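Local structure of taurine dioxygenase (Burkholderia ambifaria, 5VN6) at residues N26-V31 with R59-A64; D147-Q152 with G230-Y235; Q43-R48 with P194-K199. The protein probably catalyses the iron- and 2-oxoglutarate-dependent oxygenation of taurine, with magnesium bound at its metal site in this crystal. One frame throughout, in Å; residues are numbered along the deposited sequence.

Interaction 1: N26-V31 with R59-A64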
ATOM      1  N   ASN A  26      25.514  -2.044 -15.268  1.00 58.71           N
ATOM      2  CA  ASN A  26      26.321  -2.645 -14.220  1.00 55.33           C
ATOM      3  C   ASN A  26      26.772  -1.498 -13.330  1.00 52.36           C
ATOM      4  O   ASN A  26      27.473  -0.593 -13.795  1.00 49.03           O
ATOM      5  CB  ASN A  26      27.527  -3.390 -14.793  1.00 60.38           C
ATOM      6  CG  ASN A  26      28.267  -4.195 -13.743  1.00 66.04           C
ATOM      7  OD1 ASN A  26      28.333  -3.804 -12.574  1.00 67.31           O
ATOM      8  ND2 ASN A  26      28.889  -5.292 -14.168  1.00 67.93           N
ATOM      9  N   LEU A  27      26.352  -1.527 -12.061  1.00 51.21           N
ATOM     10  CA  LEU A  27      26.669  -0.429 -11.157  1.00 51.36           C
ATOM     11  C   LEU A  27      28.165  -0.240 -11.037  1.00 51.67           C
ATOM     12  O   LEU A  27      28.628   0.885 -10.834  1.00 59.13           O
ATOM     13  CB  LEU A  27      26.041  -0.666  -9.781  1.00 50.04           C
ATOM     14  CG  LEU A  27      24.525  -0.466  -9.764  1.00 51.08           C
ATOM     15  CD1 LEU A  27      23.973  -0.546  -8.347  1.00 52.25           C
ATOM     16  CD2 LEU A  27      24.167   0.875 -10.415  1.00 50.60           C
ATOM     17  N   ALA A  28      28.932  -1.328 -11.176  1.00 48.49           N
ATOM     18  CA  ALA A  28      30.389  -1.241 -11.114  1.00 53.24           C
ATOM     19  C   ALA A  28      30.931  -0.281 -12.161  1.00 55.73           C
ATOM     20  O   ALA A  28      31.916   0.430 -11.916  1.00 54.95           O
ATOM     21  CB  ALA A  28      31.018  -2.623 -11.302  1.00 47.97           C
ATOM     22  N   ASP A  29      30.322  -0.272 -13.349  1.00 52.08           N
ATOM     23  CA  ASP A  29      30.816   0.594 -14.411  1.00 53.87           C
ATOM     24  C   ASP A  29      30.593   2.067 -14.088  1.00 55.64           C
ATOM     25  O   ASP A  29      31.346   2.921 -14.560  1.00 59.90           O
ATOM     26  CB  ASP A  29      30.161   0.214 -15.740  1.00 59.12           C
ATOM     27  CG  ASP A  29      30.532  -1.192 -16.198  1.00 64.15           C
ATOM     28  OD1 ASP A  29      31.557  -1.741 -15.735  1.00 67.57           O
ATOM     29  OD2 ASP A  29      29.799  -1.752 -17.034  1.00 66.10           O
ATOM     30  N   ALA A  30      29.567   2.389 -13.295  1.00 54.00           N
ATOM     31  CA  ALA A  30      29.293   3.781 -12.959  1.00 49.20           C
ATOM     32  C   ALA A  30      30.319   4.365 -12.001  1.00 55.28           C
ATOM     33  O   ALA A  30      30.355   5.587 -11.816  1.00 52.47           O
ATOM     34  CB  ALA A  30      27.899   3.924 -12.367  1.00 42.85           C
ATOM     35  N   VAL A  31      31.133   3.530 -11.361  1.00 56.66           N
ATOM     36  CA  VAL A  31      32.171   4.067 -10.489  1.00 59.34           C
ATOM     37  C   VAL A  31      33.120   4.966 -11.276  1.00 60.16           C
ATOM     38  O   VAL A  31      33.435   6.080 -10.844  1.00 61.54           O
ATOM     39  CB  VAL A  31      32.914   2.928  -9.772  1.00 62.34           C
ATOM     40  CG1 VAL A  31      33.984   3.505  -8.865  1.00 67.25           C
ATOM     41  CG2 VAL A  31      31.916   2.100  -8.953  1.00 57.35           C
ATOM     42  N   ARG A  59      31.759  -5.554  -2.520  1.00 53.43           N
ATOM     43  CA  ARG A  59      31.393  -4.577  -1.505  1.00 56.94           C
ATOM     44  C   ARG A  59      32.147  -3.270  -1.704  1.00 54.48           C
ATOM     45  O   ARG A  59      31.580  -2.186  -1.514  1.00 53.47           O
ATOM     46  CB  ARG A  59      31.616  -5.183  -0.122  1.00 65.90           C
ATOM     47  CG  ARG A  59      30.773  -6.452   0.050  1.00 70.45           C
ATOM     48  CD  ARG A  59      31.133  -7.260   1.285  1.00 82.62           C
ATOM     49  NE  ARG A  59      30.061  -8.176   1.676  1.00 85.04           N
ATOM     50  CZ  ARG A  59      29.666  -9.230   0.965  1.00 88.03           C
ATOM     51  NH1 ARG A  59      30.246  -9.519  -0.194  1.00 92.67           N
ATOM     52  NH2 ARG A  59      28.682  -9.999   1.416  1.00 85.06           N
ATOM     53  N   ALA A  60      33.418  -3.348  -2.121  1.00 57.76           N
ATOM     54  CA  ALA A  60      34.144  -2.129  -2.452  1.00 48.42           C
ATOM     55  C   ALA A  60      33.433  -1.371  -3.570  1.00 48.67           C
ATOM     56  O   ALA A  60      33.301  -0.144  -3.506  1.00 54.47           O
ATOM     57  CB  ALA A  60      35.597  -2.452  -2.823  1.00 49.42           C
ATOM     58  N   GLU A  61      32.927  -2.087  -4.583  1.00 52.40           N
ATOM     59  CA  GLU A  61      32.189  -1.416  -5.655  1.00 54.75           C
ATOM     60  C   GLU A  61      30.858  -0.849  -5.166  1.00 48.25           C
ATOM     61  O   GLU A  61      30.471   0.256  -5.567  1.00 46.14           O
ATOM     62  CB  GLU A  61      31.964  -2.364  -6.835  1.00 58.89           C
ATOM     63  CG  GLU A  61      33.250  -2.862  -7.474  1.00 67.91           C
ATOM     64  CD  GLU A  61      33.011  -3.902  -8.553  1.00 69.81           C
ATOM     65  OE1 GLU A  61      32.075  -4.712  -8.408  1.00 66.24           O
ATOM     66  OE2 GLU A  61      33.782  -3.922  -9.539  1.00 74.11           O
ATOM     67  N   HIS A  62      30.146  -1.585  -4.303  1.00 50.58           N
ATOM     68  CA  HIS A  62      28.912  -1.068  -3.706  1.00 49.35           C
ATOM     69  C   HIS A  62      29.187   0.232  -2.963  1.00 51.33           C
ATOM     70  O   HIS A  62      28.461   1.225  -3.117  1.00 46.98           O
ATOM     71  CB  HIS A  62      28.317  -2.126  -2.758  1.00 48.07           C
ATOM     72  CG  HIS A  62      27.018  -1.740  -2.105  1.00 42.53           C
ATOM     73  ND1 HIS A  62      26.267  -2.643  -1.375  1.00 41.90           N
ATOM     74  CD2 HIS A  62      26.338  -0.568  -2.063  1.00 40.85           C
ATOM     75  CE1 HIS A  62      25.185  -2.042  -0.909  1.00 38.36           C
ATOM     76  NE2 HIS A  62      25.206  -0.782  -1.310  1.00 40.55           N
ATOM     77  N   VAL A  63      30.246   0.237  -2.151  1.00 51.02           N
ATOM     78  CA  VAL A  63      30.626   1.417  -1.391  1.00 50.92           C
ATOM     79  C   VAL A  63      31.059   2.540  -2.326  1.00 47.42           C
ATOM     80  O   VAL A  63      30.612   3.684  -2.196  1.00 45.04           O
ATOM     81  CB  VAL A  63      31.741   1.037  -0.397  1.00 61.71           C
ATOM     82  CG1 VAL A  63      32.544   2.252   0.024  1.00 43.85           C
ATOM     83  CG2 VAL A  63      31.131   0.335   0.815  1.00 66.38           C
ATOM     84  N   ALA A  64      31.929   2.229  -3.289  1.00 46.60           N
ATOM     85  CA  ALA A  64      32.432   3.255  -4.198  1.00 51.72           C
ATOM     86  C   ALA A  64      31.331   3.828  -5.089  1.00 49.68           C
ATOM     87  O   ALA A  64      31.381   5.013  -5.445  1.00 46.53           O
ATOM     88  CB  ALA A  64      33.567   2.692  -5.049  1.00 47.53           C
TER
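Ala28 and Val31 meet Glu61 and Ala64 in a small helix-helix contact at the periphery of the double-stranded beta-helix fold, about 22 Å from the centre of the chain to the centre of the contact; without hydrogen bonds between the two segments, methyls on one side meet a carboxylate, a carbonyl and a methyl on the other. Both helices offer residues three apart, so each partner uses one narrow stripe. The short axes pass 9.0 Å apart at an angle of 60°, and only 174 Å² is buried in all. At one end, the methyl of Ala28 lies over the carboxylate of Glu61 rather than beside a single oxygen: Ala28 CB is 3.5 Å from Glu61 OE2 and 3.6 Å from Glu61 CD, with OE1 little farther. Glu61 is steered there by its first torsion, which sets CG beside the backbone N so that the extended chain runs back toward the start of its own helix; OE1 then accepts a hydrogen bond from Thr58 N, which helps hold the carboxylate in place. At the other end Val31 uses both branches on the near face of the partner helix. CG1, anti to the backbone N (chi1 -180°), touches Ala64 CB at 3.9 Å, whereas Val31 CG2 faces the backbone, 4.1 Å from Glu61 O. Asn26, at the N-cap position, steadies the start of this weakly bonded helix: its OD1 accepts from Ala28 N at 2.9 Å, the N-H...O angle being 145° and the donor tilted from the carbonyl plane. Beyond the two segments, Leu27 and Ala30 press on Phe65, farther along helix 59-67. Ala30 also packs on Leu36 and Ile40 of helix 34-47, while His62 and Val63 pack against Leu87 of strand 87-91, the edge of the seven-stranded sheet.

Interaction 2: D147-Q152 with G230-Y235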
ATOM      1  N   ASP A 147      -6.014  22.905  -1.662  1.00 41.68           N
ATOM      2  CA  ASP A 147      -5.479  24.251  -1.481  1.00 41.98           C
ATOM      3  C   ASP A 147      -5.516  24.702  -0.027  1.00 44.26           C
ATOM      4  O   ASP A 147      -4.559  25.313   0.463  1.00 46.27           O
ATOM      5  CB  ASP A 147      -6.248  25.254  -2.349  1.00 46.97           C
ATOM      6  CG  ASP A 147      -5.962  25.082  -3.816  1.00 56.02           C
ATOM      7  OD1 ASP A 147      -4.879  24.545  -4.136  1.00 54.65           O
ATOM      8  OD2 ASP A 147      -6.808  25.494  -4.644  1.00 64.15           O
ATOM      9  N   HIS A 148      -6.612  24.422   0.682  1.00 42.63           N
ATOM     10  CA  HIS A 148      -6.714  24.912   2.051  1.00 42.03           C
ATOM     11  C   HIS A 148      -5.748  24.185   2.981  1.00 40.90           C
ATOM     12  O   HIS A 148      -5.368  24.732   4.020  1.00 48.71           O
ATOM     13  CB  HIS A 148      -8.158  24.807   2.556  1.00 44.95           C
ATOM     14  CG  HIS A 148      -8.568  23.419   2.951  1.00 45.32           C
ATOM     15  ND1 HIS A 148      -9.153  22.537   2.067  1.00 49.76           N
ATOM     16  CD2 HIS A 148      -8.496  22.771   4.138  1.00 43.06           C
ATOM     17  CE1 HIS A 148      -9.406  21.396   2.688  1.00 46.07           C
ATOM     18  NE2 HIS A 148      -9.018  21.513   3.947  1.00 47.97           N
ATOM     19  N   VAL A 149      -5.346  22.958   2.642  1.00 43.35           N
ATOM     20  CA  VAL A 149      -4.338  22.279   3.454  1.00 35.00           C
ATOM     21  C   VAL A 149      -2.966  22.879   3.187  1.00 35.54           C
ATOM     22  O   VAL A 149      -2.149  23.026   4.101  1.00 43.49           O
ATOM     23  CB  VAL A 149      -4.336  20.757   3.195  1.00 32.60           C
ATOM     24  CG1 VAL A 149      -3.227  20.060   4.066  1.00 25.24           C
ATOM     25  CG2 VAL A 149      -5.712  20.156   3.501  1.00 36.28           C
ATOM     26  N   LYS A 150      -2.681  23.208   1.926  1.00 36.11           N
ATOM     27  CA  LYS A 150      -1.394  23.808   1.604  1.00 38.84           C
ATOM     28  C   LYS A 150      -1.223  25.147   2.312  1.00 44.86           C
ATOM     29  O   LYS A 150      -0.160  25.429   2.881  1.00 45.80           O
ATOM     30  CB  LYS A 150      -1.258  23.979   0.089  1.00 32.97           C
ATOM     31  CG  LYS A 150      -1.071  22.667  -0.674  1.00 34.95           C
ATOM     32  CD  LYS A 150      -0.955  22.947  -2.169  1.00 38.93           C
ATOM     33  CE  LYS A 150      -0.767  21.663  -2.957  1.00 40.88           C
ATOM     34  NZ  LYS A 150      -0.754  21.870  -4.432  1.00 37.92           N
ATOM     35  N   GLN A 151      -2.265  25.981   2.291  1.00 40.35           N
ATOM     36  CA  GLN A 151      -2.225  27.246   3.022  1.00 47.53           C
ATOM     37  C   GLN A 151      -2.022  27.014   4.516  1.00 46.44           C
ATOM     38  O   GLN A 151      -1.204  27.685   5.155  1.00 42.53           O
ATOM     39  CB  GLN A 151      -3.510  28.033   2.765  1.00 55.83           C
ATOM     40  CG  GLN A 151      -3.709  28.431   1.313  1.00 70.45           C
ATOM     41  CD  GLN A 151      -5.135  28.843   1.013  1.00 85.33           C
ATOM     42  OE1 GLN A 151      -5.814  29.434   1.859  1.00 93.43           O
ATOM     43  NE2 GLN A 151      -5.591  28.556  -0.204  1.00 86.10           N
ATOM     44  N   GLN A 152      -2.750  26.050   5.079  1.00 39.84           N
ATOM     45  CA  GLN A 152      -2.686  25.774   6.507  1.00 38.52           C
ATOM     46  C   GLN A 152      -1.307  25.280   6.948  1.00 40.77           C
ATOM     47  O   GLN A 152      -0.871  25.595   8.061  1.00 46.11           O
ATOM     48  CB  GLN A 152      -3.763  24.737   6.859  1.00 42.77           C
ATOM     49  CG  GLN A 152      -3.733  24.203   8.296  1.00 52.67           C
ATOM     50  CD  GLN A 152      -4.632  24.948   9.272  1.00 57.28           C
ATOM     51  OE1 GLN A 152      -4.770  26.166   9.210  1.00 61.95           O
ATOM     52  NE2 GLN A 152      -5.261  24.200  10.181  1.00 52.91           N
ATOM     53  N   GLY A 230      -3.127  17.453  16.188  1.00 29.30           N
ATOM     54  CA  GLY A 230      -2.817  16.051  15.958  1.00 29.19           C
ATOM     55  C   GLY A 230      -3.636  15.433  14.835  1.00 30.04           C
ATOM     56  O   GLY A 230      -3.154  14.556  14.120  1.00 30.14           O
ATOM     57  N   GLN A 231      -4.884  15.868  14.672  1.00 26.22           N
ATOM     58  CA  GLN A 231      -5.696  15.347  13.580  1.00 34.98           C
ATOM     59  C   GLN A 231      -5.121  15.745  12.217  1.00 33.31           C
ATOM     60  O   GLN A 231      -5.081  14.932  11.282  1.00 28.86           O
ATOM     61  CB  GLN A 231      -7.143  15.818  13.759  1.00 35.18           C
ATOM     62  CG  GLN A 231      -7.898  15.074  14.890  1.00 40.06           C
ATOM     63  CD  GLN A 231      -9.255  15.711  15.224  1.00 38.67           C
ATOM     64  OE1 GLN A 231      -9.479  16.875  14.934  1.00 40.07           O
ATOM     65  NE2 GLN A 231     -10.166  14.932  15.798  1.00 30.80           N
ATOM     66  N   LEU A 232      -4.647  16.983  12.088  1.00 27.52           N
ATOM     67  CA  LEU A 232      -4.016  17.397  10.841  1.00 25.49           C
ATOM     68  C   LEU A 232      -2.756  16.596  10.574  1.00 31.18           C
ATOM     69  O   LEU A 232      -2.510  16.167   9.436  1.00 30.90           O
ATOM     70  CB  LEU A 232      -3.688  18.897  10.878  1.00 29.55           C
ATOM     71  CG  LEU A 232      -2.916  19.456   9.668  1.00 31.95           C
ATOM     72  CD1 LEU A 232      -3.689  19.278   8.351  1.00 35.21           C
ATOM     73  CD2 LEU A 232      -2.565  20.929   9.890  1.00 29.12           C
ATOM     74  N   LEU A 233      -1.945  16.374  11.617  1.00 24.71           N
ATOM     75  CA  LEU A 233      -0.728  15.596  11.432  1.00 28.09           C
ATOM     76  C   LEU A 233      -1.056  14.187  10.957  1.00 27.75           C
ATOM     77  O   LEU A 233      -0.433  13.681  10.010  1.00 31.44           O
ATOM     78  CB  LEU A 233       0.093  15.581  12.729  1.00 28.09           C
ATOM     79  CG  LEU A 233       1.382  14.746  12.725  1.00 31.80           C
ATOM     80  CD1 LEU A 233       2.353  15.222  11.634  1.00 28.96           C
ATOM     81  CD2 LEU A 233       2.062  14.700  14.088  1.00 30.28           C
ATOM     82  N   HIS A 234      -2.083  13.564  11.555  1.00 26.53           N
ATOM     83  CA  HIS A 234      -2.502  12.231  11.114  1.00 27.51           C
ATOM     84  C   HIS A 234      -2.916  12.230   9.651  1.00 21.59           C
ATOM     85  O   HIS A 234      -2.571  11.305   8.904  1.00 25.94           O
ATOM     86  CB  HIS A 234      -3.635  11.719  12.000  1.00 24.36           C
ATOM     87  CG  HIS A 234      -3.198  11.459  13.406  1.00 27.84           C
ATOM     88  ND1 HIS A 234      -4.078  11.297  14.455  1.00 31.14           N
ATOM     89  CD2 HIS A 234      -1.953  11.362  13.939  1.00 28.27           C
ATOM     90  CE1 HIS A 234      -3.395  11.094  15.573  1.00 31.09           C
ATOM     91  NE2 HIS A 234      -2.104  11.116  15.285  1.00 29.40           N
ATOM     92  N   TYR A 235      -3.634  13.271   9.223  1.00 27.73           N
ATOM     93  CA  TYR A 235      -4.041  13.372   7.830  1.00 31.05           C
ATOM     94  C   TYR A 235      -2.828  13.458   6.909  1.00 30.43           C
ATOM     95  O   TYR A 235      -2.794  12.819   5.851  1.00 35.38           O
ATOM     96  CB  TYR A 235      -4.952  14.592   7.656  1.00 26.43           C
ATOM     97  CG  TYR A 235      -5.226  14.957   6.217  1.00 31.34           C
ATOM     98  CD1 TYR A 235      -6.300  14.392   5.513  1.00 29.45           C
ATOM     99  CD2 TYR A 235      -4.420  15.879   5.557  1.00 30.64           C
ATOM    100  CE1 TYR A 235      -6.554  14.751   4.179  1.00 30.02           C
ATOM    101  CE2 TYR A 235      -4.666  16.234   4.248  1.00 30.55           C
ATOM    102  CZ  TYR A 235      -5.732  15.676   3.570  1.00 30.18           C
ATOM    103  OH  TYR A 235      -5.928  16.038   2.272  1.00 30.50           O
TER
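Leu232 reaches across to Val149 and Gln152, its CB already directed at helix 147-153. From CB the chain leaves with CG anti to the backbone N (chi1 175°), which carries the branch point into the gap between the helices and lets the two methyls part company. CD1 turns to Val149, 4.4 Å from Val149 CG1, a loose touch; CD2 goes to the glutamine, 3.8 Å from Gln152 CG. The first torsion of Gln152 (173°) puts CG, an aliphatic atom, against Leu232; the bend at chi2 only redirects the amide beyond it. One turn on, Tyr235 extends alongside and its ring atom CE2 is met by both branches of Val149, CG1 and CG2 each lying 4.1 Å from Tyr235 CE2, with CG1 approaching the ring at a slant. Val149 CG2 also lies over one face of the His148 ring. Outside the two helices, Leu232 rests on Phe210 of strand 207-210 and on Leu156. With the axes 12.5 Å apart, the backbones stay well separated and side chains alone span the gap; carbon meets carbon throughout, so the contact rests on dispersion and on exclusion of water, without directional bonds to fix its exact angle.

Interaction 3: Q43-R48 with P194-K199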
ATOM      1  N   GLN A  43      18.288  10.183 -13.432  1.00 45.52           N
ATOM      2  CA  GLN A  43      17.116   9.311 -13.313  1.00 40.20           C
ATOM      3  C   GLN A  43      16.641   9.199 -11.869  1.00 37.77           C
ATOM      4  O   GLN A  43      15.433   9.175 -11.618  1.00 40.85           O
ATOM      5  CB  GLN A  43      17.414   7.925 -13.887  1.00 39.33           C
ATOM      6  CG  GLN A  43      17.693   7.873 -15.388  1.00 42.38           C
ATOM      7  CD  GLN A  43      16.553   8.420 -16.251  1.00 48.08           C
ATOM      8  OE1 GLN A  43      15.380   8.313 -15.908  1.00 46.68           O
ATOM      9  NE2 GLN A  43      16.908   8.969 -17.408  1.00 49.31           N
ATOM     10  N   LEU A  44      17.567   9.130 -10.907  1.00 42.68           N
ATOM     11  CA  LEU A  44      17.166   9.050  -9.501  1.00 40.49           C
ATOM     12  C   LEU A  44      16.352  10.273  -9.085  1.00 38.39           C
ATOM     13  O   LEU A  44      15.337  10.147  -8.383  1.00 34.02           O
ATOM     14  CB  LEU A  44      18.399   8.888  -8.600  1.00 38.99           C
ATOM     15  CG  LEU A  44      18.132   8.840  -7.085  1.00 36.87           C
ATOM     16  CD1 LEU A  44      17.372   7.598  -6.627  1.00 30.72           C
ATOM     17  CD2 LEU A  44      19.434   8.998  -6.287  1.00 41.27           C
ATOM     18  N   LEU A  45      16.774  11.466  -9.512  1.00 39.45           N
ATOM     19  CA  LEU A  45      16.037  12.674  -9.150  1.00 40.87           C
ATOM     20  C   LEU A  45      14.628  12.679  -9.743  1.00 38.94           C
ATOM     21  O   LEU A  45      13.692  13.180  -9.114  1.00 43.06           O
ATOM     22  CB  LEU A  45      16.805  13.915  -9.611  1.00 43.93           C
ATOM     23  CG  LEU A  45      18.076  14.257  -8.834  1.00 48.00           C
ATOM     24  CD1 LEU A  45      18.765  15.464  -9.460  1.00 50.53           C
ATOM     25  CD2 LEU A  45      17.767  14.513  -7.353  1.00 52.71           C
ATOM     26  N   ARG A  46      14.454  12.105 -10.925  1.00 37.40           N
ATOM     27  CA  ARG A  46      13.145  12.107 -11.582  1.00 40.53           C
ATOM     28  C   ARG A  46      12.215  11.008 -11.054  1.00 38.69           C
ATOM     29  O   ARG A  46      11.003  11.220 -10.946  1.00 44.71           O
ATOM     30  CB  ARG A  46      13.348  11.978 -13.092  1.00 39.33           C
ATOM     31  CG  ARG A  46      12.168  11.515 -13.906  1.00 38.46           C
ATOM     32  CD  ARG A  46      12.620  11.305 -15.350  1.00 43.92           C
ATOM     33  NE  ARG A  46      13.346  12.480 -15.839  1.00 55.88           N
ATOM     34  CZ  ARG A  46      14.327  12.448 -16.738  1.00 64.38           C
ATOM     35  NH1 ARG A  46      14.722  11.293 -17.259  1.00 64.18           N
ATOM     36  NH2 ARG A  46      14.923  13.576 -17.113  1.00 71.00           N
ATOM     37  N   HIS A  47      12.746   9.826 -10.746  1.00 38.71           N
ATOM     38  CA  HIS A  47      11.931   8.656 -10.441  1.00 30.95           C
ATOM     39  C   HIS A  47      11.948   8.275  -8.971  1.00 37.11           C
ATOM     40  O   HIS A  47      11.267   7.307  -8.580  1.00 33.21           O
ATOM     41  CB  HIS A  47      12.400   7.467 -11.290  1.00 34.71           C
ATOM     42  CG  HIS A  47      12.172   7.653 -12.759  1.00 37.76           C
ATOM     43  ND1 HIS A  47      10.910   7.764 -13.305  1.00 42.15           N
ATOM     44  CD2 HIS A  47      13.041   7.764 -13.793  1.00 39.43           C
ATOM     45  CE1 HIS A  47      11.011   7.925 -14.615  1.00 39.94           C
ATOM     46  NE2 HIS A  47      12.292   7.931 -14.935  1.00 42.89           N
ATOM     47  N   ARG A  48      12.696   9.018  -8.151  1.00 32.99           N
ATOM     48  CA  ARG A  48      12.747   8.915  -6.689  1.00 34.10           C
ATOM     49  C   ARG A  48      13.457   7.658  -6.185  1.00 38.44           C
ATOM     50  O   ARG A  48      14.201   7.722  -5.195  1.00 36.76           O
ATOM     51  CB  ARG A  48      11.339   8.991  -6.083  1.00 35.40           C
ATOM     52  CG  ARG A  48      10.389  10.025  -6.713  1.00 36.65           C
ATOM     53  CD  ARG A  48      10.978  11.400  -6.804  1.00 38.32           C
ATOM     54  NE  ARG A  48      10.073  12.338  -7.456  1.00 39.36           N
ATOM     55  CZ  ARG A  48      10.310  13.643  -7.560  1.00 40.46           C
ATOM     56  NH1 ARG A  48      11.418  14.148  -7.043  1.00 38.72           N
ATOM     57  NH2 ARG A  48       9.437  14.442  -8.158  1.00 41.39           N
ATOM     58  N   PRO A 194      16.418  20.140  -2.012  1.00 46.94           N
ATOM     59  CA  PRO A 194      17.560  21.037  -2.292  1.00 50.70           C
ATOM     60  C   PRO A 194      18.078  20.979  -3.731  1.00 51.34           C
ATOM     61  O   PRO A 194      18.674  21.962  -4.192  1.00 46.75           O
ATOM     62  CB  PRO A 194      18.623  20.586  -1.277  1.00 49.80           C
ATOM     63  CG  PRO A 194      18.258  19.138  -0.962  1.00 49.08           C
ATOM     64  CD  PRO A 194      16.765  19.032  -1.101  1.00 44.44           C
ATOM     65  N   GLU A 195      17.877  19.884  -4.473  1.00 42.90           N
ATOM     66  CA  GLU A 195      18.405  19.865  -5.838  1.00 45.51           C
ATOM     67  C   GLU A 195      17.361  20.164  -6.901  1.00 46.20           C
ATOM     68  O   GLU A 195      17.709  20.702  -7.951  1.00 46.88           O
ATOM     69  CB  GLU A 195      19.045  18.514  -6.169  1.00 47.68           C
ATOM     70  CG  GLU A 195      20.022  17.991  -5.145  1.00 52.96           C
ATOM     71  CD  GLU A 195      20.966  16.955  -5.734  1.00 60.01           C
ATOM     72  OE1 GLU A 195      21.680  17.271  -6.700  1.00 58.78           O
ATOM     73  OE2 GLU A 195      20.980  15.811  -5.243  1.00 63.94           O
ATOM     74  N   THR A 196      16.082  19.903  -6.637  1.00 42.60           N
ATOM     75  CA  THR A 196      15.050  20.155  -7.627  1.00 44.13           C
ATOM     76  C   THR A 196      14.171  21.352  -7.303  1.00 47.67           C
ATOM     77  O   THR A 196      13.455  21.826  -8.189  1.00 53.11           O
ATOM     78  CB  THR A 196      14.140  18.927  -7.773  1.00 39.61           C
ATOM     79  OG1 THR A 196      13.399  18.764  -6.566  1.00 34.20           O
ATOM     80  CG2 THR A 196      14.961  17.664  -8.028  1.00 40.02           C
ATOM     81  N   GLY A 197      14.198  21.850  -6.069  1.00 45.01           N
ATOM     82  CA  GLY A 197      13.255  22.878  -5.686  1.00 38.51           C
ATOM     83  C   GLY A 197      11.835  22.404  -5.472  1.00 43.21           C
ATOM     84  O   GLY A 197      10.980  23.220  -5.104  1.00 41.20           O
ATOM     85  N   GLU A 198      11.550  21.118  -5.682  1.00 41.58           N
ATOM     86  CA  GLU A 198      10.206  20.603  -5.475  1.00 42.53           C
ATOM     87  C   GLU A 198       9.851  20.629  -3.997  1.00 44.48           C
ATOM     88  O   GLU A 198      10.705  20.432  -3.129  1.00 41.95           O
ATOM     89  CB  GLU A 198      10.094  19.162  -5.986  1.00 41.73           C
ATOM     90  CG  GLU A 198      10.255  18.997  -7.478  1.00 43.90           C
ATOM     91  CD  GLU A 198      10.549  17.567  -7.848  1.00 42.74           C
ATOM     92  OE1 GLU A 198      11.478  16.981  -7.239  1.00 45.84           O
ATOM     93  OE2 GLU A 198       9.849  17.016  -8.724  1.00 44.63           O
ATOM     94  N   LYS A 199       8.568  20.831  -3.709  1.00 42.65           N
ATOM     95  CA  LYS A 199       8.107  20.766  -2.332  1.00 38.39           C
ATOM     96  C   LYS A 199       7.773  19.326  -1.944  1.00 41.08           C
ATOM     97  O   LYS A 199       7.216  18.564  -2.738  1.00 38.30           O
ATOM     98  CB  LYS A 199       6.919  21.703  -2.121  1.00 38.50           C
ATOM     99  CG  LYS A 199       7.316  23.189  -2.226  1.00 44.44           C
ATOM    100  CD  LYS A 199       6.162  24.104  -1.790  1.00 51.15           C
ATOM    101  CE  LYS A 199       6.490  25.579  -2.031  1.00 54.92           C
ATOM    102  NZ  LYS A 199       5.368  26.470  -1.606  1.00 54.19           N
TER
HETATM  103  O   HOH W   1      12.451  15.421  -9.820  1.00 40.98           O
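Arg48 and Glu198 form a two-pronged salt bridge, guanidinium end-on to carboxylate. Arg48 NH1 donates to Glu198 OE1 at 2.8 Å and Arg48 NH2 to Glu198 OE2 at 2.7 Å, both nearly straight (165° and 167°). The oxygens lie in the guanidinium plane and are met on their syn sides, but the carboxylate is rolled, the two planes standing 30° apart. Glu198 OE1 takes a second bond, on its anti side and from the opposite face, from the hydroxyl of Thr196: OG1 donates to OE1 at 2.7 Å. The same Thr196 OG1 accepts from Glu198 N at 3.1 Å, closing an ST turn. Thr196 thus ties both backbone and carboxylate of Glu198, which probably helps hold the carboxylate in the orientation that Arg48 meets. On the other side, Arg48 sits just past the helix end with positive phi, and a bend at its second torsion swings the guanidinium toward the loop. A water lies 2.7 Å from Leu45 O, beside the ion pair. Leu45 adds an apolar touch, its CD2 being 4.3 Å from Thr196 CG2 and close to the carboxylate of Glu195, which is itself held by salt bridges to Arg41 and Arg262. The contact therefore fastens the end of helix 34-47 to the turn between strands 185-192 and 199-201. Val139 of helix 138-143 packs on both Arg48 and Glu198, and the Arg48 backbone bonds to Asp260 of strand 256-260, within the seven-stranded sheet.

Along the chain the segments run 26-31, 43-48, 59-64, 147-152, 194-199, 230-235: interaction 1 closes before interaction 2 opens, while interaction 3 alternates with both. In space interaction 3 lies nearer the centre of the chain, its own centre 22 Å from that of interaction 1 and 23 Å from that of interaction 2; the latter two are 42 Å apart on opposite sides of the chain's centre. None touches another. Consecutive helices 27-32 and 34-47 link interaction 1 to interaction 3, which joins the N-terminal helical region to the four-stranded sheet, whose strand 207-210 adjoins interaction 2. Interactions 1 and 2 lie away from the magnesium site; interaction 3 comes nearest, the Arg48 side chain about 10 Å from that of the metal ligand His266.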